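Local coordinates for cytidylate kinase-like family protein (Eubacterium ventriosum, PDB 3FDI), which is of unknown function but, as a cytidylate kinase-like member of the P-loop NTPase clan, probably binds a nucleotide and may transfer phosphate, at residues 13-18 with 135-140; 92-95 with 100-103; 151-156 with 166-171. All blocks are in the same frame, centred on the assembly; numbering follows the deposited sequence.

Overall arrangement
Interactions 1 and 3 adjoin around the P-loop of an alpha/beta fold built on a parallel sheet, whereas interaction 2 lies on the opposite side of the chain's centre. The centres of interactions 1 and 3 are about 16 Å apart, and the two touch directly: Phe15 N meets Asp153 OD1 at 2.8 Å, a probable hydrogen bond, so the aspartate that touches Trp168 in interaction 3 also holds the loop that carries a sulfate in interaction 1. Arg13 and Arg156 bring their guanidinium groups together close to a bound sulfate. Interaction 2 joins a helix end to strand 101-104, its centre about 27 Å from interaction 1 and 22 Å from interaction 3, touching neither.

Interaction 1 of 3, residues 13-18 with 135-140; sequences REFGSG and MEREGV. With SO4 (sulfate ion), chain G; SO4 (sulfate ion), chain F.
Arg137, on helix 127-138, reaches Phe15 and the chain G sulfate held by the 13-18 loop. Its chain turns at chi3 (-55°), bringing both terminal nitrogens to this anion: NH1 donates to its O4 at 2.6 Å with an N-H...O angle of 152°, and NH2 to its O2 at 3.1 Å. The same NH2 lies over one face of the Phe15 ring, toward its rim and 3.7 Å from CE1. Because the planes are 85° apart, the guanidinium meets the ring by its edge, and any cation-pi attraction is weak at best. The loop is the P-loop between strand 8-13 and helix 19-30, whose amides grip the chain G sulfate: Gly16 N bonds O2 and Gly18 N bonds O4, each at 3.0 Å, and Gly19 N and His20 N also bond it. This is consistent with a nucleotide phosphate site. A type II turn from Glu14 to Ser17 shapes the loop, Glu14 O receiving Ser17 OG at 2.7 Å as well as Ser17 N. Arg13 turns instead to the chain F sulfate, NH2 donating to its O2 at 2.6 Å. Past Arg137 the backbone leaves helical geometry at Gly139, where phi is positive.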
loop_
_atom_site.group_PDB
_atom_site.type_symbol
_atom_site.label_atom_id
_atom_site.label_comp_id
_atom_site.label_asym_id
_atom_site.label_seq_id
_atom_site.Cartn_x
_atom_site.Cartn_y
_atom_site.Cartn_z
ATOM N N ARG B 13 -3.885 -18.051 -0.031
ATOM C CA ARG B 13 -2.708 -18.631 0.549
ATOM C C ARG B 13 -1.393 -17.999 0.034
ATOM O O ARG B 13 -1.303 -17.537 -1.130
ATOM C CB ARG B 13 -2.680 -20.155 0.271
ATOM C CG ARG B 13 -1.917 -20.540 -1.033
ATOM C CD ARG B 13 -2.698 -21.086 -2.235
ATOM N NE ARG B 13 -3.245 -20.067 -3.089
ATOM C CZ ARG B 13 -3.373 -20.099 -4.421
ATOM N NH1 ARG B 13 -2.970 -21.117 -5.156
ATOM N NH2 ARG B 13 -3.944 -19.047 -5.034
ATOM N N GLU B 14 -0.392 -17.996 0.912
ATOM C CA GLU B 14 0.992 -17.737 0.539
ATOM C C GLU B 14 1.573 -19.030 0.010
ATOM O O GLU B 14 1.252 -20.122 0.514
ATOM C CB GLU B 14 1.832 -17.345 1.752
ATOM C CG GLU B 14 1.316 -16.193 2.497
ATOM C CD GLU B 14 2.196 -15.813 3.674
ATOM O OE1 GLU B 14 2.767 -16.723 4.328
ATOM O OE2 GLU B 14 2.278 -14.603 3.973
ATOM N N PHE B 15 2.474 -18.899 -0.955
ATOM C CA PHE B 15 3.123 -20.030 -1.563
ATOM C C PHE B 15 3.979 -20.707 -0.526
ATOM O O PHE B 15 4.719 -20.032 0.216
ATOM C CB PHE B 15 4.014 -19.561 -2.669
ATOM C CG PHE B 15 4.624 -20.686 -3.466
ATOM C CD1 PHE B 15 3.835 -21.415 -4.363
ATOM C CD2 PHE B 15 5.974 -21.013 -3.330
ATOM C CE1 PHE B 15 4.382 -22.446 -5.116
ATOM C CE2 PHE B 15 6.532 -22.032 -4.107
ATOM C CZ PHE B 15 5.745 -22.741 -4.999
ATOM N N GLY B 16 3.848 -22.027 -0.460
ATOM C CA GLY B 16 4.521 -22.808 0.547
ATOM C C GLY B 16 3.878 -22.934 1.928
ATOM O O GLY B 16 4.466 -23.566 2.803
ATOM N N SER B 17 2.679 -22.374 2.136
ATOM C CA SER B 17 2.113 -22.305 3.483
ATOM C C SER B 17 1.419 -23.543 3.932
ATOM O O SER B 17 1.109 -23.662 5.125
ATOM C CB SER B 17 1.093 -21.210 3.579
ATOM O OG SER B 17 0.087 -21.400 2.614
ATOM N N GLY B 18 1.118 -24.431 2.988
ATOM C CA GLY B 18 0.289 -25.616 3.256
ATOM C C GLY B 18 -1.146 -25.379 2.841
ATOM O O GLY B 18 -2.038 -26.152 3.173
HETATM N N MSE B 135 11.285 -26.384 -0.557
HETATM C CA MSE B 135 12.500 -27.141 -0.958
HETATM C C MSE B 135 12.202 -28.623 -1.154
HETATM O O MSE B 135 12.568 -29.219 -2.166
HETATM C CB MSE B 135 13.598 -27.012 0.095
HETATM C CG MSE B 135 14.088 -25.602 0.296
HETATM SE SE MSE B 135 15.201 -25.589 1.861
HETATM C CE MSE B 135 16.731 -26.644 1.118
ATOM N N GLU B 136 11.528 -29.186 -0.160
ATOM C CA GLU B 136 11.080 -30.566 -0.169
ATOM C C GLU B 136 10.117 -30.844 -1.292
ATOM O O GLU B 136 10.181 -31.905 -1.885
ATOM C CB GLU B 136 10.392 -30.918 1.157
ATOM C CG GLU B 136 10.159 -32.438 1.368
ATOM C CD GLU B 136 9.882 -32.815 2.849
ATOM O OE1 GLU B 136 10.237 -32.040 3.772
ATOM O OE2 GLU B 136 9.299 -33.900 3.099
ATOM N N ARG B 137 9.199 -29.919 -1.562
ATOM C CA ARG B 137 8.218 -30.117 -2.618
ATOM C C ARG B 137 8.915 -30.031 -3.963
ATOM O O ARG B 137 8.689 -30.870 -4.811
ATOM C CB ARG B 137 7.082 -29.085 -2.536
ATOM C CG ARG B 137 6.235 -28.952 -3.818
ATOM C CD ARG B 137 5.446 -27.623 -3.830
ATOM N NE ARG B 137 4.652 -27.544 -2.625
ATOM C CZ ARG B 137 4.083 -26.444 -2.131
ATOM N NH1 ARG B 137 3.388 -26.551 -1.015
ATOM N NH2 ARG B 137 4.198 -25.258 -2.726
ATOM N N GLU B 138 9.765 -29.027 -4.142
ATOM C CA GLU B 138 10.265 -28.670 -5.467
ATOM C C GLU B 138 11.726 -29.073 -5.750
ATOM O O GLU B 138 12.312 -28.647 -6.766
ATOM C CB GLU B 138 10.074 -27.162 -5.701
ATOM C CG GLU B 138 8.606 -26.680 -5.702
ATOM C CD GLU B 138 7.785 -27.216 -6.899
ATOM O OE1 GLU B 138 6.957 -26.468 -7.481
ATOM O OE2 GLU B 138 7.957 -28.395 -7.262
ATOM N N GLY B 139 12.305 -29.900 -4.872
ATOM C CA GLY B 139 13.652 -30.445 -5.070
ATOM C C GLY B 139 14.651 -29.335 -5.289
ATOM O O GLY B 139 15.487 -29.410 -6.180
ATOM N N VAL B 140 14.562 -28.310 -4.461
ATOM C CA VAL B 140 15.249 -27.064 -4.700
ATOM C C VAL B 140 16.009 -26.695 -3.420
ATOM O O VAL B 140 15.712 -27.232 -2.347
ATOM C CB VAL B 140 14.194 -25.989 -5.115
ATOM C CG1 VAL B 140 13.579 -25.280 -3.892
ATOM C CG2 VAL B 140 14.772 -25.002 -6.066
HETATM S S SO4 G . 0.832 -24.030 -0.914
HETATM O O1 SO4 G . -0.302 -24.795 -1.443
HETATM O O2 SO4 G . 1.692 -23.514 -1.974
HETATM O O3 SO4 G . 0.145 -22.917 -0.225
HETATM O O4 SO4 G . 1.599 -24.908 0.025
HETATM S S SO4 F . -4.461 -18.749 -8.414
HETATM O O1 SO4 F . -5.873 -18.733 -8.764
HETATM O O2 SO4 F . -4.348 -17.819 -7.285
HETATM O O3 SO4 F . -4.017 -20.094 -8.093
HETATM O O4 SO4 F . -3.691 -18.302 -9.602
#

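Interaction 2 of 3, residues 92-95 with 100-103; sequences KKAN and SFVI
This is a small apolar contact at a helix-to-strand junction, where Phe101, at the start of strand 101-104, meets Lys93 and Ala94 in the last turn of helix 81-95. It belongs to the parallel alpha/beta fold of P-loop kinases: the helix is the last in the crossover from strand 34-35 to 101-104, which lie side by side in the sheet, and four residues separate the two segments. The contact buries 102 Å² in all and contains no hydrogen bond across it, so it rests on van der Waals packing alone. Phe101 supplies most of it. Its CB points toward the helix, and chi1 of 57° sets the ring between its own backbone N and carbonyl carbon, with CE2 and CZ turned to the helix. The ring presents its edge: Ala94 N lies near the ring plane, 3.8 Å from CE2. Lys93 approaches obliquely with its CB, whereas the rest of its chain leads away to a salt bridge with Glu97. Elsewhere the ring meets Tyr35, the planes at about 55°, and touches Ile8 of strand 8-13, which also contacts Ala94; the aromatic thus joins the helix end to the sheet. A serine in place of Phe101 would probably open a gap against Ala94 and leave the helix end without its apolar neighbour on the strand. Ala94 makes the one apolar contact between side chains here, its CB standing 4.1 Å from Phe101 CZ.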
loop_
_atom_site.group_PDB
_atom_site.type_symbol
_atom_site.label_atom_id
_atom_site.label_comp_id
_atom_site.label_asym_id
_atom_site.label_seq_id
_atom_site.Cartn_x
_atom_site.Cartn_y
_atom_site.Cartn_z
ATOM N N LYS B 92 -21.738 -19.276 -11.470
ATOM C CA LYS B 92 -22.827 -20.183 -11.841
ATOM C C LYS B 92 -22.897 -21.388 -10.926
ATOM O O LYS B 92 -23.974 -21.744 -10.482
ATOM C CB LYS B 92 -22.699 -20.669 -13.293
ATOM C CG LYS B 92 -23.172 -19.660 -14.319
ATOM C CD LYS B 92 -23.081 -20.220 -15.763
ATOM C CE LYS B 92 -23.524 -19.175 -16.819
ATOM N NZ LYS B 92 -23.753 -19.725 -18.203
ATOM N N LYS B 93 -21.757 -22.028 -10.677
ATOM C CA LYS B 93 -21.739 -23.187 -9.808
ATOM C C LYS B 93 -22.223 -22.794 -8.410
ATOM O O LYS B 93 -23.007 -23.531 -7.796
ATOM C CB LYS B 93 -20.355 -23.840 -9.743
ATOM C CG LYS B 93 -19.910 -24.554 -11.014
ATOM C CD LYS B 93 -20.834 -25.722 -11.389
ATOM C CE LYS B 93 -20.096 -26.772 -12.205
ATOM N NZ LYS B 93 -20.947 -27.861 -12.775
ATOM N N ALA B 94 -21.772 -21.652 -7.896
ATOM C CA ALA B 94 -22.259 -21.211 -6.591
ATOM C C ALA B 94 -23.739 -20.824 -6.540
ATOM O O ALA B 94 -24.426 -21.198 -5.594
ATOM C CB ALA B 94 -21.430 -20.056 -6.057
ATOM N N ASN B 95 -24.206 -20.056 -7.519
ATOM C CA ASN B 95 -25.434 -19.260 -7.351
ATOM C C ASN B 95 -26.617 -19.780 -8.096
ATOM O O ASN B 95 -27.747 -19.566 -7.683
ATOM C CB ASN B 95 -25.242 -17.812 -7.782
ATOM C CG ASN B 95 -24.294 -17.081 -6.893
ATOM O OD1 ASN B 95 -23.941 -17.554 -5.795
ATOM N ND2 ASN B 95 -23.816 -15.935 -7.367
ATOM N N SER B 100 -21.912 -27.190 -3.689
ATOM C CA SER B 100 -20.933 -27.004 -2.664
ATOM C C SER B 100 -19.549 -27.361 -3.190
ATOM O O SER B 100 -19.401 -28.344 -3.931
ATOM C CB SER B 100 -21.250 -27.876 -1.496
ATOM O OG SER B 100 -22.496 -27.481 -0.937
ATOM N N PHE B 101 -18.540 -26.564 -2.814
ATOM C CA PHE B 101 -17.166 -26.788 -3.267
ATOM C C PHE B 101 -16.158 -25.948 -2.511
ATOM O O PHE B 101 -16.512 -25.024 -1.783
ATOM C CB PHE B 101 -16.995 -26.538 -4.813
ATOM C CG PHE B 101 -17.397 -25.154 -5.268
ATOM C CD1 PHE B 101 -16.465 -24.114 -5.335
ATOM C CD2 PHE B 101 -18.708 -24.888 -5.619
ATOM C CE1 PHE B 101 -16.836 -22.835 -5.755
ATOM C CE2 PHE B 101 -19.107 -23.607 -6.031
ATOM C CZ PHE B 101 -18.163 -22.576 -6.100
ATOM N N VAL B 102 -14.898 -26.331 -2.703
ATOM C CA VAL B 102 -13.745 -25.593 -2.246
ATOM C C VAL B 102 -13.109 -25.011 -3.500
ATOM O O VAL B 102 -12.979 -25.691 -4.528
ATOM C CB VAL B 102 -12.720 -26.501 -1.529
ATOM C CG1 VAL B 102 -11.513 -25.690 -1.128
ATOM C CG2 VAL B 102 -13.344 -27.206 -0.300
ATOM N N ILE B 103 -12.737 -23.742 -3.428
ATOM C CA ILE B 103 -12.058 -23.104 -4.528
ATOM C C ILE B 103 -10.829 -22.372 -3.972
ATOM O O ILE B 103 -10.919 -21.621 -3.008
ATOM C CB ILE B 103 -13.031 -22.198 -5.358
ATOM C CG1 ILE B 103 -12.330 -21.484 -6.524
ATOM C CG2 ILE B 103 -13.731 -21.193 -4.486
ATOM C CD1 ILE B 103 -11.773 -22.367 -7.553
#

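Interaction 3 of 3, residues 151-156 with 166-171; sequences KMDKMR and SKWGDS
Asp153 comes first along helix 142-163 in meeting Trp168, and it does so with the base of its side chain: CB and CG each stand 3.9 Å from Trp168 CH2, at the far end of the benzene ring. The two side chains cross at about a right angle, and the carboxylate plane is tilted 45° from the indole, so the carboxylate grazes the CH2 corner of the benzene ring and does not stack on it. Polar satisfaction comes from elsewhere, since Asp153 OD1 accepts a hydrogen bond from Phe15 N in the P-loop. The backbone joins in as well, with Asp153 O lying 4.2 Å above one indole face, toward the rim. One helical turn later, Arg156 engages the pyrrole end of the indole. Its CB is 3.9 Å from Trp168 NE1, and its carbonyl carbon sits over the same indole face as Asp153 O. Beyond CB the Arg156 chain extends away from the indole, carrying its guanidinium to that of Arg13 near bound sulfate. On the other side of the contact, Trp168 holds CG anti to N (chi1 -177°), which directs the indole at the helix, one face turned to the carbonyls of Asp153 and Arg156. A type II turn from Lys167 to Asp170, closed by Asp170 N to Lys167 O at 3.1 Å, carries the tryptophan; Gly169 has a positive phi of 82°, at which a CB would press on the preceding carbonyl and crowd Trp168 CE3. Gly169 O also bonds Ser171 OG of the second subunit. Within its own chain the indole lies between helix 142-163 and strand 118-125, where Phe122 meets it edge-to-face.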
loop_
_atom_site.group_PDB
_atom_site.type_symbol
_atom_site.label_atom_id
_atom_site.label_comp_id
_atom_site.label_asym_id
_atom_site.label_seq_id
_atom_site.Cartn_x
_atom_site.Cartn_y
_atom_site.Cartn_z
ATOM N N LYS B 151 8.140 -14.673 -5.681
ATOM C CA LYS B 151 7.620 -14.455 -7.023
ATOM C C LYS B 151 6.147 -14.819 -7.140
ATOM O O LYS B 151 5.344 -14.076 -7.690
ATOM C CB LYS B 151 8.416 -15.266 -8.039
ATOM C CG LYS B 151 8.069 -14.903 -9.465
ATOM C CD LYS B 151 9.302 -14.729 -10.248
ATOM C CE LYS B 151 9.049 -14.297 -11.685
ATOM N NZ LYS B 151 10.286 -14.580 -12.540
HETATM N N MSE B 152 5.813 -15.963 -6.590
HETATM C CA MSE B 152 4.478 -16.476 -6.634
HETATM C C MSE B 152 3.548 -15.620 -5.822
HETATM O O MSE B 152 2.446 -15.304 -6.285
HETATM C CB MSE B 152 4.471 -17.872 -6.070
HETATM C CG MSE B 152 5.236 -18.869 -6.887
HETATM SE SE MSE B 152 4.491 -19.165 -8.646
HETATM C CE MSE B 152 2.588 -19.295 -8.255
ATOM N N ASP B 153 3.990 -15.231 -4.628
ATOM C CA ASP B 153 3.221 -14.305 -3.823
ATOM C C ASP B 153 2.987 -12.969 -4.545
ATOM O O ASP B 153 1.843 -12.505 -4.598
ATOM C CB ASP B 153 3.831 -14.095 -2.401
ATOM C CG ASP B 153 3.720 -15.356 -1.477
ATOM O OD1 ASP B 153 2.939 -16.299 -1.728
ATOM O OD2 ASP B 153 4.422 -15.384 -0.465
ATOM N N LYS B 154 4.023 -12.369 -5.141
ATOM C CA LYS B 154 3.803 -11.173 -5.965
ATOM C C LYS B 154 2.845 -11.463 -7.114
ATOM O O LYS B 154 1.976 -10.671 -7.397
ATOM C CB LYS B 154 5.119 -10.538 -6.465
ATOM C CG LYS B 154 5.798 -9.706 -5.336
ATOM C CD LYS B 154 7.123 -8.914 -5.771
ATOM C CE LYS B 154 6.838 -7.452 -6.235
ATOM N NZ LYS B 154 8.024 -6.733 -6.918
HETATM N N MSE B 155 2.957 -12.644 -7.699
HETATM C CA MSE B 155 2.111 -13.023 -8.815
HETATM C C MSE B 155 0.620 -13.051 -8.384
HETATM O O MSE B 155 -0.246 -12.484 -9.057
HETATM C CB MSE B 155 2.534 -14.381 -9.359
HETATM C CG MSE B 155 2.743 -14.375 -10.878
HETATM SE SE MSE B 155 3.989 -15.792 -11.438
HETATM C CE MSE B 155 2.645 -17.198 -11.083
ATOM N N ARG B 156 0.348 -13.719 -7.269
ATOM C CA ARG B 156 -1.014 -13.854 -6.728
ATOM C C ARG B 156 -1.616 -12.529 -6.244
ATOM O O ARG B 156 -2.811 -12.261 -6.432
ATOM C CB ARG B 156 -0.995 -14.832 -5.557
ATOM C CG ARG B 156 -1.084 -16.187 -5.999
ATOM C CD ARG B 156 -0.480 -17.115 -4.992
ATOM N NE ARG B 156 -0.245 -18.385 -5.683
ATOM C CZ ARG B 156 0.043 -19.523 -5.097
ATOM N NH1 ARG B 156 0.143 -19.602 -3.792
ATOM N NH2 ARG B 156 0.187 -20.589 -5.830
ATOM N N SER B 166 -10.500 -5.068 -2.781
ATOM C CA SER B 166 -9.905 -5.545 -1.520
ATOM C C SER B 166 -8.449 -6.044 -1.766
ATOM O O SER B 166 -8.035 -6.305 -2.902
ATOM C CB SER B 166 -10.737 -6.711 -0.989
ATOM O OG SER B 166 -10.624 -7.739 -1.984
ATOM N N LYS B 167 -7.699 -6.196 -0.684
ATOM C CA LYS B 167 -6.254 -6.437 -0.786
ATOM C C LYS B 167 -5.891 -7.863 -0.414
ATOM O O LYS B 167 -6.277 -8.376 0.648
ATOM C CB LYS B 167 -5.497 -5.460 0.137
ATOM C CG LYS B 167 -5.674 -3.983 -0.249
ATOM C CD LYS B 167 -5.050 -3.637 -1.585
ATOM C CE LYS B 167 -5.458 -2.254 -2.114
ATOM N NZ LYS B 167 -5.008 -2.129 -3.574
ATOM N N TRP B 168 -5.163 -8.501 -1.308
ATOM C CA TRP B 168 -4.646 -9.841 -1.094
ATOM C C TRP B 168 -3.894 -9.913 0.236
ATOM O O TRP B 168 -3.010 -9.127 0.470
ATOM C CB TRP B 168 -3.672 -10.192 -2.185
ATOM C CG TRP B 168 -3.148 -11.582 -2.096
ATOM C CD1 TRP B 168 -3.763 -12.702 -2.537
ATOM C CD2 TRP B 168 -1.886 -11.999 -1.573
ATOM N NE1 TRP B 168 -2.967 -13.801 -2.318
ATOM C CE2 TRP B 168 -1.808 -13.392 -1.731
ATOM C CE3 TRP B 168 -0.811 -11.326 -0.989
ATOM C CZ2 TRP B 168 -0.705 -14.133 -1.335
ATOM C CZ3 TRP B 168 0.318 -12.063 -0.613
ATOM C CH2 TRP B 168 0.343 -13.456 -0.771
ATOM N N GLY B 169 -4.235 -10.857 1.076
ATOM C CA GLY B 169 -3.507 -11.046 2.335
ATOM C C GLY B 169 -3.897 -10.146 3.511
ATOM O O GLY B 169 -3.395 -10.340 4.598
ATOM N N ASP B 170 -4.744 -9.150 3.284
ATOM C CA ASP B 170 -5.238 -8.285 4.339
ATOM C C ASP B 170 -6.300 -9.056 5.139
ATOM O O ASP B 170 -7.133 -9.693 4.546
ATOM C CB ASP B 170 -5.863 -7.013 3.697
ATOM C CG ASP B 170 -6.431 -6.027 4.744
ATOM O OD1 ASP B 170 -5.979 -6.059 5.863
ATOM O OD2 ASP B 170 -7.323 -5.187 4.434
ATOM N N SER B 171 -6.294 -9.021 6.481
ATOM C CA SER B 171 -7.298 -9.788 7.252
ATOM C C SER B 171 -8.751 -9.426 6.864
ATOM O O SER B 171 -9.657 -10.272 6.926
ATOM C CB SER B 171 -7.097 -9.552 8.751
ATOM O OG SER B 171 -7.306 -8.167 9.094
#